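Bacteriocin (Pseudomonas syringae pv. tomato, PDB 4FZL) degrades the peptidoglycan precursor lipid II, probably as a calcium-dependent phosphatase of the colicin M family, and so acts as an antimicrobial bacteriocin. Local coordinates at residues D15-P20 and A24-Q29; T68-S73 and E78-Y83; L101-F106 and A110-P115; V134-R139 and G182-S187. One frame throughout, in Å; residues are numbered along the deposited sequence. Where two conformers were deposited one is given.

Overall arrangement
Interactions 1 and 2 lie in the helical part of the chain, interaction 3 near the centre of the chain where helix meets sheet, and interaction 4 at the far end of the sheet. Interactions 1 and 4 are largely buried; 2 and 3 are partly so. Interaction 1 joins two helices by tyrosine and threonine packing with water. Interaction 2 is almost wholly aliphatic. Interaction 3 sets a histidine hydrogen bond beside leucine packing. Interaction 4 lays an isoleucine on a tryptophan. Interactions 2 and 3 touch through Y83, whose OH lies 2.7 Å from H103 ND1. Interactions 3 and 4 reach the same sheet, their centres about 39 Å apart.

Interaction 1: residues D15-P20 and A24-Q29; sequences DLYCSP and ATFQDQ
Y17 and T25 bring the backbones nearest, with 6.7 Å between Y17 CA and T25 CA. Two consecutive helices, 14-17 and 22-33, are joined by a short turn and packed on each other. C18 centres an inverse gamma turn between them. T25 fills the middle. Its OG1 lies 3.5 Å from L16 CB, while its CG2 lies 3.5 Å from Y17 CE1. The torsion of T25 explains this split: CG2 is anti to the backbone N and OG1 sits beside that N (chi1 -55°), which puts the CG2 methyl next to Y17 CE1. OG1 itself is hydrogen-bonded to N21 O. F26 N lies in the plane of the Y17 ring at its edge, and T25 CG2 approaches obliquely. The far end of the ring reaches Q29, and Y17 OH is 3.6 Å from Q29 CB. A42 of helix 37-54 touches Y17, and F46 meets its ring edge-to-face. S19 OG bonds to L16 O at 2.7 Å and also caps N21 N, which ties the turn to the next helix start. One water joins P20 O to A24 N. Another lies 2.7 Å from Y17 OH and 2.8 Å from Q29 OE1, bridging the two.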
loop_
_atom_site.group_PDB
_atom_site.type_symbol
_atom_site.label_atom_id
_atom_site.label_comp_id
_atom_site.label_asym_id
_atom_site.label_seq_id
_atom_site.Cartn_x
_atom_site.Cartn_y
_atom_site.Cartn_z
ATOM N N ASP A 15 -3.936 11.933 -17.581
ATOM C CA ASP A 15 -4.629 12.939 -16.756
ATOM C C ASP A 15 -5.660 12.244 -15.851
ATOM O O ASP A 15 -5.899 12.632 -14.682
ATOM C CB ASP A 15 -5.275 13.981 -17.660
ATOM C CG ASP A 15 -4.314 15.093 -18.147
ATOM O OD1 ASP A 15 -3.140 15.198 -17.674
ATOM O OD2 ASP A 15 -4.736 15.816 -19.069
ATOM N N LEU A 16 -6.313 11.222 -16.380
ATOM C CA LEU A 16 -7.315 10.484 -15.610
ATOM C C LEU A 16 -6.682 9.484 -14.649
ATOM O O LEU A 16 -7.133 9.398 -13.497
ATOM C CB LEU A 16 -8.244 9.719 -16.578
ATOM C CG LEU A 16 -9.278 10.579 -17.338
ATOM C CD1 LEU A 16 -9.986 9.762 -18.411
ATOM C CD2 LEU A 16 -10.288 11.291 -16.363
ATOM N N TYR A 17 -5.685 8.650 -15.057
ATOM C CA TYR A 17 -5.172 7.638 -14.165
ATOM C C TYR A 17 -4.345 8.256 -13.062
ATOM O O TYR A 17 -4.359 7.773 -11.973
ATOM C CB TYR A 17 -4.301 6.673 -14.957
ATOM C CG TYR A 17 -5.003 5.706 -15.844
ATOM C CD1 TYR A 17 -6.187 5.121 -15.431
ATOM C CD2 TYR A 17 -4.436 5.247 -17.011
ATOM C CE1 TYR A 17 -6.794 4.110 -16.146
ATOM C CE2 TYR A 17 -5.048 4.208 -17.719
ATOM C CZ TYR A 17 -6.211 3.637 -17.263
ATOM O OH TYR A 17 -6.818 2.603 -17.966
ATOM N N CYS A 18 -3.621 9.330 -13.313
ATOM C CA CYS A 18 -2.813 9.995 -12.278
ATOM C C CYS A 18 -3.659 11.094 -11.609
ATOM O O CYS A 18 -3.349 12.298 -11.642
ATOM C CB CYS A 18 -1.513 10.597 -12.853
ATOM S SG CYS A 18 -0.429 9.251 -13.417
ATOM N N SER A 19 -4.817 10.695 -11.133
ATOM C CA SER A 19 -5.760 11.564 -10.487
ATOM C C SER A 19 -6.684 10.704 -9.591
ATOM O O SER A 19 -6.613 9.486 -9.610
ATOM C CB SER A 19 -6.590 12.341 -11.517
ATOM O OG SER A 19 -7.654 11.530 -11.997
ATOM N N PRO A 20 -7.602 11.353 -8.855
ATOM C CA PRO A 20 -8.656 10.622 -8.109
ATOM C C PRO A 20 -9.595 9.839 -9.009
ATOM O O PRO A 20 -10.342 9.016 -8.515
ATOM C CB PRO A 20 -9.434 11.754 -7.462
ATOM C CG PRO A 20 -8.354 12.764 -7.187
ATOM C CD PRO A 20 -7.623 12.779 -8.489
ATOM N N ALA A 24 -12.154 4.643 -11.384
ATOM C CA ALA A 24 -13.309 4.658 -12.322
ATOM C C ALA A 24 -12.806 4.434 -13.798
ATOM O O ALA A 24 -13.433 3.771 -14.617
ATOM C CB ALA A 24 -14.058 5.973 -12.250
ATOM N N THR A 25 -11.721 5.099 -14.125
ATOM C CA THR A 25 -11.151 5.040 -15.493
ATOM C C THR A 25 -10.616 3.629 -15.780
ATOM O O THR A 25 -10.830 3.083 -16.899
ATOM C CB THR A 25 -10.013 6.101 -15.684
ATOM O OG1 THR A 25 -10.513 7.387 -15.355
ATOM C CG2 THR A 25 -9.473 6.126 -17.111
ATOM N N PHE A 26 -9.969 2.992 -14.777
ATOM C CA PHE A 26 -9.497 1.674 -14.963
ATOM C C PHE A 26 -10.633 0.632 -15.040
ATOM O O PHE A 26 -10.596 -0.306 -15.876
ATOM C CB PHE A 26 -8.524 1.324 -13.863
ATOM C CG PHE A 26 -7.939 -0.026 -14.062
ATOM C CD1 PHE A 26 -6.989 -0.172 -15.075
ATOM C CD2 PHE A 26 -8.275 -1.129 -13.282
ATOM C CE1 PHE A 26 -6.407 -1.417 -15.236
ATOM C CE2 PHE A 26 -7.708 -2.342 -13.492
ATOM C CZ PHE A 26 -6.777 -2.501 -14.461
ATOM N N GLN A 27 -11.682 0.818 -14.226
ATOM C CA GLN A 27 -12.834 -0.025 -14.323
ATOM C C GLN A 27 -13.437 0.051 -15.735
ATOM O O GLN A 27 -13.858 -0.895 -16.297
ATOM C CB GLN A 27 -13.905 0.417 -13.292
ATOM C CG GLN A 27 -13.538 0.064 -11.876
ATOM C CD GLN A 27 -14.441 0.667 -10.811
ATOM O OE1 GLN A 27 -14.607 0.082 -9.672
ATOM N NE2 GLN A 27 -14.904 1.790 -11.065
ATOM N N ASP A 28 -13.511 1.235 -16.297
ATOM C CA ASP A 28 -14.113 1.394 -17.628
ATOM C C ASP A 28 -13.209 0.689 -18.683
ATOM O O ASP A 28 -13.703 0.070 -19.590
ATOM C CB ASP A 28 -14.240 2.862 -18.010
ATOM C CG ASP A 28 -15.369 3.619 -17.275
ATOM O OD1 ASP A 28 -16.278 3.018 -16.691
ATOM O OD2 ASP A 28 -15.389 4.871 -17.326
ATOM N N GLN A 29 -11.877 0.815 -18.539
ATOM C CA GLN A 29 -10.985 0.223 -19.480
ATOM C C GLN A 29 -11.142 -1.308 -19.390
ATOM O O GLN A 29 -11.165 -2.008 -20.383
ATOM C CB GLN A 29 -9.529 0.660 -19.226
ATOM C CG GLN A 29 -8.509 -0.197 -19.954
ATOM C CD GLN A 29 -8.570 0.141 -21.426
ATOM O OE1 GLN A 29 -8.060 1.193 -21.841
ATOM N NE2 GLN A 29 -9.146 -0.768 -22.234
HETATM O O HOH W 1 -5.915 2.347 -20.544
HETATM O O HOH W 2 -12.198 6.940 -9.549
#

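Interaction 2: residues T68-S73 and E78-Y83; sequences TDIGRS and ENIIKY
I70 meets I80 and I81 with two different branches. Its CG2 methyl presses on I80, 3.4 Å from I80 CD1, which is tighter than usual for two carbons. Its CD1 reaches along to I81 and lies 3.8 Å from I81 CB. The side chains of I70 and I80 cross at about a right angle, with the CG2 methyl of I70 at the end of the I80 chain. The torsion of I80 sets this up: CG1 lies between the backbone N and the carbonyl carbon (chi1 59°), and CD1 then extends toward I70.

The next shell positions these residues. A type I beta turn runs from I70 to S73 at the end of helix 59-70, with S73 N bonded to I70 O at 3.2 Å. Within the turn, R72 NH1 makes a salt bridge to OD1 of D69, just before it, at 3.0 Å, using the anti lone pair of that oxygen. K44 NZ of helix 37-54 bonds to E78 O and I81 O, two bonds that tie the loop to that helix. L10 of helix 5-12 touches I70, and V6 of the same helix touches I80. The loop after helix 59-70 is thus packed against the helical part of the fold. No hydrogen bond crosses between the two segments, so the contact rests on shape and aliphatic packing.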
loop_
_atom_site.group_PDB
_atom_site.type_symbol
_atom_site.label_atom_id
_atom_site.label_comp_id
_atom_site.label_asym_id
_atom_site.label_seq_id
_atom_site.Cartn_x
_atom_site.Cartn_y
_atom_site.Cartn_z
ATOM N N THR A 68 6.128 6.244 -22.237
ATOM C CA THR A 68 6.988 6.647 -23.325
ATOM C C THR A 68 7.968 5.526 -23.709
ATOM O O THR A 68 8.225 5.234 -24.913
ATOM C CB THR A 68 7.683 8.003 -23.039
ATOM O OG1 THR A 68 6.694 8.988 -22.798
ATOM C CG2 THR A 68 8.628 8.395 -24.184
ATOM N N ASP A 69 8.498 4.859 -22.702
ATOM C CA ASP A 69 9.404 3.751 -22.975
ATOM C C ASP A 69 8.719 2.568 -23.635
ATOM O O ASP A 69 9.261 1.939 -24.583
ATOM C CB ASP A 69 10.175 3.386 -21.721
ATOM C CG ASP A 69 11.435 2.593 -22.058
ATOM O OD1 ASP A 69 12.281 3.102 -22.853
ATOM O OD2 ASP A 69 11.555 1.466 -21.556
ATOM N N ILE A 70 7.498 2.266 -23.175
ATOM C CA ILE A 70 6.693 1.207 -23.827
ATOM C C ILE A 70 6.522 1.591 -25.325
ATOM O O ILE A 70 6.551 0.740 -26.212
ATOM C CB ILE A 70 5.337 1.018 -23.113
ATOM C CG1 ILE A 70 5.527 0.378 -21.707
ATOM C CG2 ILE A 70 4.389 0.079 -23.915
ATOM C CD1 ILE A 70 4.267 0.414 -20.840
ATOM N N GLY A 71 6.292 2.878 -25.548
ATOM C CA GLY A 71 6.164 3.472 -26.875
ATOM C C GLY A 71 7.338 3.356 -27.820
ATOM O O GLY A 71 7.222 3.618 -29.027
ATOM N N ARG A 72 8.480 2.968 -27.315
ATOM C CA ARG A 72 9.650 2.746 -28.200
ATOM C C ARG A 72 9.573 1.395 -28.972
ATOM O O ARG A 72 10.332 1.161 -29.906
ATOM C CB ARG A 72 10.987 2.856 -27.377
ATOM C CG ARG A 72 11.197 4.293 -26.817
ATOM C CD ARG A 72 12.452 4.628 -26.043
ATOM N NE ARG A 72 12.502 6.106 -25.791
ATOM C CZ ARG A 72 12.284 6.720 -24.610
ATOM N NH1 ARG A 72 12.035 6.003 -23.509
ATOM N NH2 ARG A 72 12.301 8.059 -24.507
ATOM N N SER A 73 8.689 0.507 -28.535
ATOM C CA SER A 73 8.485 -0.792 -29.160
ATOM C C SER A 73 7.413 -0.682 -30.223
ATOM O O SER A 73 6.461 0.102 -30.050
ATOM C CB SER A 73 7.986 -1.770 -28.112
ATOM O OG SER A 73 7.702 -3.014 -28.723
ATOM N N GLU A 78 0.833 -8.037 -24.403
ATOM C CA GLU A 78 0.798 -7.739 -22.945
ATOM C C GLU A 78 2.148 -7.731 -22.221
ATOM O O GLU A 78 2.242 -7.208 -21.107
ATOM C CB GLU A 78 -0.176 -8.656 -22.180
ATOM C CG GLU A 78 0.269 -10.094 -22.238
ATOM C CD GLU A 78 -0.850 -11.076 -21.830
ATOM O OE1 GLU A 78 -1.548 -11.666 -22.699
ATOM O OE2 GLU A 78 -1.056 -11.202 -20.627
ATOM N N ASN A 79 3.185 -8.282 -22.871
ATOM C CA ASN A 79 4.543 -8.327 -22.354
ATOM C C ASN A 79 5.449 -7.187 -22.801
ATOM O O ASN A 79 6.634 -7.224 -22.516
ATOM C CB ASN A 79 5.173 -9.699 -22.673
ATOM C CG ASN A 79 4.412 -10.787 -22.050
ATOM O OD1 ASN A 79 4.096 -11.805 -22.666
ATOM N ND2 ASN A 79 4.032 -10.555 -20.831
ATOM N N ILE A 80 4.871 -6.134 -23.376
ATOM C CA ILE A 80 5.680 -4.973 -23.707
ATOM C C ILE A 80 6.122 -4.173 -22.493
ATOM O O ILE A 80 6.969 -3.305 -22.600
ATOM C CB ILE A 80 5.004 -4.026 -24.728
ATOM C CG1 ILE A 80 3.641 -3.493 -24.227
ATOM C CG2 ILE A 80 4.858 -4.753 -26.072
ATOM C CD1 ILE A 80 2.855 -2.699 -25.245
ATOM N N ILE A 81 5.543 -4.500 -21.351
ATOM C CA ILE A 81 6.067 -4.120 -20.081
ATOM C C ILE A 81 6.005 -5.403 -19.257
ATOM O O ILE A 81 4.967 -6.112 -19.231
ATOM C CB ILE A 81 5.326 -2.990 -19.408
ATOM C CG1 ILE A 81 5.860 -2.716 -17.987
ATOM C CG2 ILE A 81 3.789 -3.290 -19.371
ATOM C CD1 ILE A 81 5.371 -1.421 -17.412
ATOM N N LYS A 82 7.126 -5.734 -18.603
ATOM C CA LYS A 82 7.254 -6.920 -17.723
ATOM C C LYS A 82 7.219 -6.519 -16.271
ATOM O O LYS A 82 7.761 -5.535 -15.910
ATOM C CB LYS A 82 8.501 -7.712 -18.082
ATOM C CG LYS A 82 8.322 -8.420 -19.437
ATOM C CD LYS A 82 9.587 -9.084 -19.941
ATOM C CE LYS A 82 9.294 -9.839 -21.236
ATOM N NZ LYS A 82 10.487 -9.971 -22.127
ATOM N N TYR A 83 6.552 -7.333 -15.466
ATOM C CA TYR A 83 6.508 -7.141 -14.027
ATOM C C TYR A 83 7.847 -7.639 -13.521
ATOM O O TYR A 83 8.103 -8.835 -13.545
ATOM C CB TYR A 83 5.307 -7.871 -13.436
ATOM C CG TYR A 83 5.051 -7.459 -11.992
ATOM C CD1 TYR A 83 4.360 -6.287 -11.728
ATOM C CD2 TYR A 83 5.540 -8.181 -10.944
ATOM C CE1 TYR A 83 4.116 -5.866 -10.433
ATOM C CE2 TYR A 83 5.289 -7.776 -9.614
ATOM C CZ TYR A 83 4.591 -6.612 -9.389
ATOM O OH TYR A 83 4.403 -6.152 -8.091
#

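Interaction 3: residues L101-F106 and A110-P115; sequences LAHGMF and APLTFP
H103 NE2 donates to A110 O at 2.8 Å, with an N-H...O angle of 165°. The oxygen lies near the ring plane, at the edge of the imidazole. On the acceptor side the nitrogen sits above the carbonyl plane. The other ring nitrogen, ND1, is hydrogen-bonded to Y83 OH. The imidazole is therefore gripped at both nitrogens, which fixes its rotation. Its CG is anti to the backbone N (chi1 -165°), which sends the ring off helix 96-106 toward the chain that follows. L112 CB lies over one face of the ring, toward its rim. It makes a CH-pi contact, 4.3 Å from the centroid of the H103 ring and 14° off the ring normal. L112 CD2 reaches back to the root of the side chain, 4.0 Å from H103 CG. The two side chains run past each other in opposite directions. Y224 and H88 each meet the H103 ring edge-to-face. The L112 side chain is about 12 Å from the bound calcium. The contact joins helix 96-106 to strand 112-113, an end strand of the mixed sheet that pairs in parallel with strand 224-227.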
loop_
_atom_site.group_PDB
_atom_site.type_symbol
_atom_site.label_atom_id
_atom_site.label_comp_id
_atom_site.label_asym_id
_atom_site.label_seq_id
_atom_site.Cartn_x
_atom_site.Cartn_y
_atom_site.Cartn_z
ATOM N N LEU A 101 -2.342 -4.962 -6.094
ATOM C CA LEU A 101 -3.227 -5.804 -6.917
ATOM C C LEU A 101 -2.406 -6.552 -8.030
ATOM O O LEU A 101 -2.484 -7.770 -8.260
ATOM C CB LEU A 101 -4.339 -4.961 -7.574
ATOM C CG LEU A 101 -5.252 -5.666 -8.575
ATOM C CD1 LEU A 101 -6.103 -6.584 -7.729
ATOM C CD2 LEU A 101 -6.098 -4.566 -9.202
ATOM N N ALA A 102 -1.625 -5.738 -8.733
ATOM C CA ALA A 102 -0.678 -6.251 -9.744
ATOM C C ALA A 102 0.220 -7.383 -9.165
ATOM O O ALA A 102 0.429 -8.400 -9.826
ATOM C CB ALA A 102 0.181 -5.118 -10.352
ATOM N N HIS A 103 0.715 -7.198 -7.944
ATOM C CA HIS A 103 1.650 -8.091 -7.379
ATOM C C HIS A 103 0.966 -9.440 -7.146
ATOM O O HIS A 103 1.582 -10.473 -7.261
ATOM C CB HIS A 103 2.218 -7.545 -6.069
ATOM C CG HIS A 103 3.433 -8.270 -5.635
ATOM N ND1 HIS A 103 4.659 -8.011 -6.169
ATOM C CD2 HIS A 103 3.606 -9.315 -4.707
ATOM C CE1 HIS A 103 5.530 -8.864 -5.620
ATOM N NE2 HIS A 103 4.883 -9.618 -4.697
ATOM N N GLY A 104 -0.322 -9.450 -6.791
ATOM C CA GLY A 104 -1.005 -10.757 -6.534
ATOM C C GLY A 104 -1.166 -11.587 -7.833
ATOM O O GLY A 104 -1.297 -12.801 -7.803
ATOM N N MET A 105 -1.172 -10.908 -8.973
ATOM C CA MET A 105 -1.351 -11.589 -10.254
ATOM C C MET A 105 -0.065 -11.782 -11.066
ATOM O O MET A 105 -0.031 -12.605 -11.983
ATOM C CB MET A 105 -2.357 -10.827 -11.111
ATOM C CG MET A 105 -3.806 -10.980 -10.664
ATOM S SD MET A 105 -4.673 -9.588 -11.400
ATOM C CE MET A 105 -3.375 -9.238 -12.579
ATOM N N PHE A 106 0.968 -11.001 -10.761
ATOM C CA PHE A 106 2.226 -11.076 -11.512
ATOM C C PHE A 106 3.446 -11.350 -10.669
ATOM O O PHE A 106 4.469 -11.748 -11.228
ATOM C CB PHE A 106 2.487 -9.785 -12.291
ATOM C CG PHE A 106 1.372 -9.387 -13.225
ATOM C CD1 PHE A 106 0.936 -10.297 -14.176
ATOM C CD2 PHE A 106 0.713 -8.223 -13.077
ATOM C CE1 PHE A 106 -0.116 -10.005 -15.020
ATOM C CE2 PHE A 106 -0.323 -7.896 -13.923
ATOM C CZ PHE A 106 -0.757 -8.784 -14.874
ATOM N N ALA A 110 6.043 -13.620 -4.293
ATOM C CA ALA A 110 7.223 -13.002 -3.643
ATOM C C ALA A 110 6.761 -12.034 -2.569
ATOM O O ALA A 110 5.748 -11.364 -2.749
ATOM C CB ALA A 110 8.083 -12.249 -4.669
ATOM N N PRO A 111 7.472 -11.942 -1.436
ATOM C CA PRO A 111 7.116 -10.851 -0.513
ATOM C C PRO A 111 7.272 -9.455 -1.139
ATOM O O PRO A 111 8.092 -9.292 -2.055
ATOM C CB PRO A 111 8.130 -10.998 0.626
ATOM C CG PRO A 111 8.804 -12.307 0.435
ATOM C CD PRO A 111 8.646 -12.695 -0.997
ATOM N N LEU A 112 6.535 -8.428 -0.644
ATOM C CA LEU A 112 6.554 -7.037 -1.132
ATOM C C LEU A 112 6.879 -6.257 0.169
ATOM O O LEU A 112 6.557 -6.704 1.309
ATOM C CB LEU A 112 5.093 -6.730 -1.710
ATOM C CG LEU A 112 4.413 -5.469 -2.062
ATOM C CD1 LEU A 112 5.190 -4.875 -3.200
ATOM C CD2 LEU A 112 3.014 -5.655 -2.600
ATOM N N THR A 113 7.503 -5.099 0.024
ATOM C CA THR A 113 7.814 -4.203 1.142
ATOM C C THR A 113 6.952 -2.992 1.128
ATOM O O THR A 113 6.791 -2.391 0.068
ATOM C CB THR A 113 9.292 -3.830 1.147
ATOM O OG1 THR A 113 10.053 -5.041 1.222
ATOM C CG2 THR A 113 9.621 -2.871 2.286
ATOM N N PHE A 114 6.364 -2.635 2.268
ATOM C CA PHE A 114 5.580 -1.441 2.456
ATOM C C PHE A 114 6.224 -0.684 3.615
ATOM O O PHE A 114 5.910 -0.925 4.733
ATOM C CB PHE A 114 4.108 -1.733 2.766
ATOM C CG PHE A 114 3.157 -0.578 2.509
ATOM C CD1 PHE A 114 3.552 0.713 2.300
ATOM C CD2 PHE A 114 1.819 -0.792 2.515
ATOM C CE1 PHE A 114 2.661 1.717 2.051
ATOM C CE2 PHE A 114 0.903 0.212 2.337
ATOM C CZ PHE A 114 1.339 1.488 2.103
ATOM N N PRO A 115 7.231 0.148 3.324
ATOM C CA PRO A 115 7.948 0.803 4.446
ATOM C C PRO A 115 6.973 1.480 5.428
ATOM O O PRO A 115 6.034 2.169 4.975
ATOM C CB PRO A 115 8.868 1.801 3.747
ATOM C CG PRO A 115 9.071 1.140 2.379
ATOM C CD PRO A 115 7.761 0.542 2.004
#

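Interaction 4: residues V134-R139 and G182-S187; sequences VIQSAR and GAWTFS
I135 points its CG2 methyl onto one face of the W184 indole, and Q136 comes to its edge. The I135 CG2 methyl sits 3.6 Å from the centroid of the W184 six-membered ring. It is only 3° off the ring normal, a CH-pi contact directly over the ring. With CG1 beside the backbone N (chi1 -62°), CG2 is anti to that N and is the branch on the tryptophan. The amide of Q136 stands perpendicular to the indole plane. Its OE1 lies near that plane and takes a weak hydrogen bond from W184 NE1, at 3.4 Å and 143°. The extended chain of Q136 carries the amide to the indole N-H. This is a helix-on-sheet contact: the end of helix 129-135 covers the start of strand 184-197, which pairs with strands 167-178 and 232-238. The helix end is tied off by its own residues. V134 O accepts from S137 N, from S137 OG at 2.7 Å and from R139 NH2 at 2.9 Å. R139 NE bonds to I135 O at 3.0 Å, and its NH1 reaches S144 OG and S145 O. The W184 side chain is about 6 Å from that of D177, a magnesium-binding residue in another structure of this protein.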
loop_
_atom_site.group_PDB
_atom_site.type_symbol
_atom_site.label_atom_id
_atom_site.label_comp_id
_atom_site.label_asym_id
_atom_site.label_seq_id
_atom_site.Cartn_x
_atom_site.Cartn_y
_atom_site.Cartn_z
ATOM N N VAL A 134 -2.474 -0.690 29.840
ATOM C CA VAL A 134 -1.143 -1.244 30.192
ATOM C C VAL A 134 -0.205 -0.158 30.697
ATOM O O VAL A 134 0.532 -0.363 31.687
ATOM C CB VAL A 134 -0.505 -1.976 29.012
ATOM C CG1 VAL A 134 0.905 -2.487 29.339
ATOM C CG2 VAL A 134 -1.400 -3.129 28.628
ATOM N N ILE A 135 -0.216 0.953 29.979
ATOM C CA ILE A 135 0.433 2.259 30.398
ATOM C C ILE A 135 0.157 2.563 31.854
ATOM O O ILE A 135 1.079 2.819 32.670
ATOM C CB ILE A 135 0.261 3.442 29.468
ATOM C CG1 ILE A 135 0.915 3.097 28.118
ATOM C CG2 ILE A 135 1.029 4.634 29.983
ATOM C CD1 ILE A 135 0.656 4.133 27.080
ATOM N N GLN A 136 -1.117 2.511 32.189
ATOM C CA GLN A 136 -1.581 2.901 33.512
ATOM C C GLN A 136 -1.804 1.695 34.442
ATOM O O GLN A 136 -2.588 1.757 35.373
ATOM C CB GLN A 136 -2.826 3.764 33.336
ATOM C CG GLN A 136 -2.550 4.872 32.326
ATOM C CD GLN A 136 -3.668 5.884 32.164
ATOM O OE1 GLN A 136 -3.409 7.101 32.096
ATOM N NE2 GLN A 136 -4.917 5.398 32.082
ATOM N N SER A 137 -1.058 0.616 34.206
ATOM C CA SER A 137 -0.985 -0.497 35.151
ATOM C C SER A 137 0.112 -0.250 36.215
ATOM O O SER A 137 0.804 0.804 36.185
ATOM C CB SER A 137 -0.789 -1.837 34.408
ATOM O OG SER A 137 0.512 -1.974 33.856
ATOM N N ALA A 138 0.210 -1.162 37.164
ATOM C CA ALA A 138 1.120 -1.107 38.363
ATOM C C ALA A 138 2.541 -0.771 37.959
ATOM O O ALA A 138 3.250 -1.628 37.451
ATOM C CB ALA A 138 1.124 -2.417 39.073
ATOM N N ARG A 139 2.936 0.486 38.166
ATOM C CA ARG A 139 4.276 0.944 37.794
ATOM C C ARG A 139 5.043 1.685 38.853
ATOM O O ARG A 139 4.483 2.537 39.541
ATOM C CB ARG A 139 4.197 1.867 36.603
ATOM C CG ARG A 139 4.628 1.173 35.361
ATOM C CD ARG A 139 4.316 2.049 34.191
ATOM N NE ARG A 139 3.609 1.230 33.206
ATOM C CZ ARG A 139 4.184 0.305 32.433
ATOM N NH1 ARG A 139 5.503 0.087 32.505
ATOM N NH2 ARG A 139 3.430 -0.394 31.590
ATOM N N GLY A 182 1.987 10.834 39.622
ATOM C CA GLY A 182 1.203 9.960 38.742
ATOM C C GLY A 182 1.166 10.544 37.336
ATOM O O GLY A 182 0.440 10.062 36.487
ATOM N N ALA A 183 1.934 11.608 37.092
ATOM C CA ALA A 183 2.144 12.112 35.734
ATOM C C ALA A 183 3.207 11.267 34.983
ATOM O O ALA A 183 4.252 10.939 35.558
ATOM C CB ALA A 183 2.572 13.555 35.792
ATOM N N TRP A 184 2.975 10.948 33.713
ATOM C CA TRP A 184 3.931 10.082 32.986
ATOM C C TRP A 184 4.144 10.515 31.565
ATOM O O TRP A 184 3.268 11.151 30.948
ATOM C CB TRP A 184 3.473 8.623 32.979
ATOM C CG TRP A 184 2.073 8.460 32.416
ATOM C CD1 TRP A 184 0.871 8.429 33.135
ATOM C CD2 TRP A 184 1.670 8.338 30.992
ATOM N NE1 TRP A 184 -0.204 8.283 32.286
ATOM C CE2 TRP A 184 0.203 8.215 30.989
ATOM C CE3 TRP A 184 2.348 8.305 29.773
ATOM C CZ2 TRP A 184 -0.525 8.080 29.807
ATOM C CZ3 TRP A 184 1.597 8.171 28.582
ATOM C CH2 TRP A 184 0.198 8.049 28.604
ATOM N N THR A 185 5.338 10.185 31.067
ATOM C CA THR A 185 5.689 10.307 29.654
ATOM C C THR A 185 6.175 8.970 29.111
ATOM O O THR A 185 6.905 8.182 29.794
ATOM C CB THR A 185 6.763 11.372 29.415
ATOM O OG1 THR A 185 6.275 12.603 29.925
ATOM C CG2 THR A 185 7.052 11.556 27.894
ATOM N N PHE A 186 5.716 8.667 27.896
ATOM C CA PHE A 186 6.162 7.489 27.183
ATOM C C PHE A 186 6.998 7.991 26.025
ATOM O O PHE A 186 6.596 8.930 25.347
ATOM C CB PHE A 186 4.974 6.676 26.647
ATOM C CG PHE A 186 5.395 5.606 25.680
ATOM C CD1 PHE A 186 5.782 4.338 26.140
ATOM C CD2 PHE A 186 5.544 5.918 24.342
ATOM C CE1 PHE A 186 6.278 3.362 25.244
ATOM C CE2 PHE A 186 6.047 4.929 23.442
ATOM C CZ PHE A 186 6.366 3.683 23.886
ATOM N N SER A 187 8.180 7.425 25.838
ATOM C CA SER A 187 8.995 7.664 24.641
ATOM C C SER A 187 9.364 6.315 24.061
ATOM O O SER A 187 9.799 5.402 24.767
ATOM C CB SER A 187 10.280 8.469 24.932
ATOM O OG SER A 187 11.279 7.682 25.597
#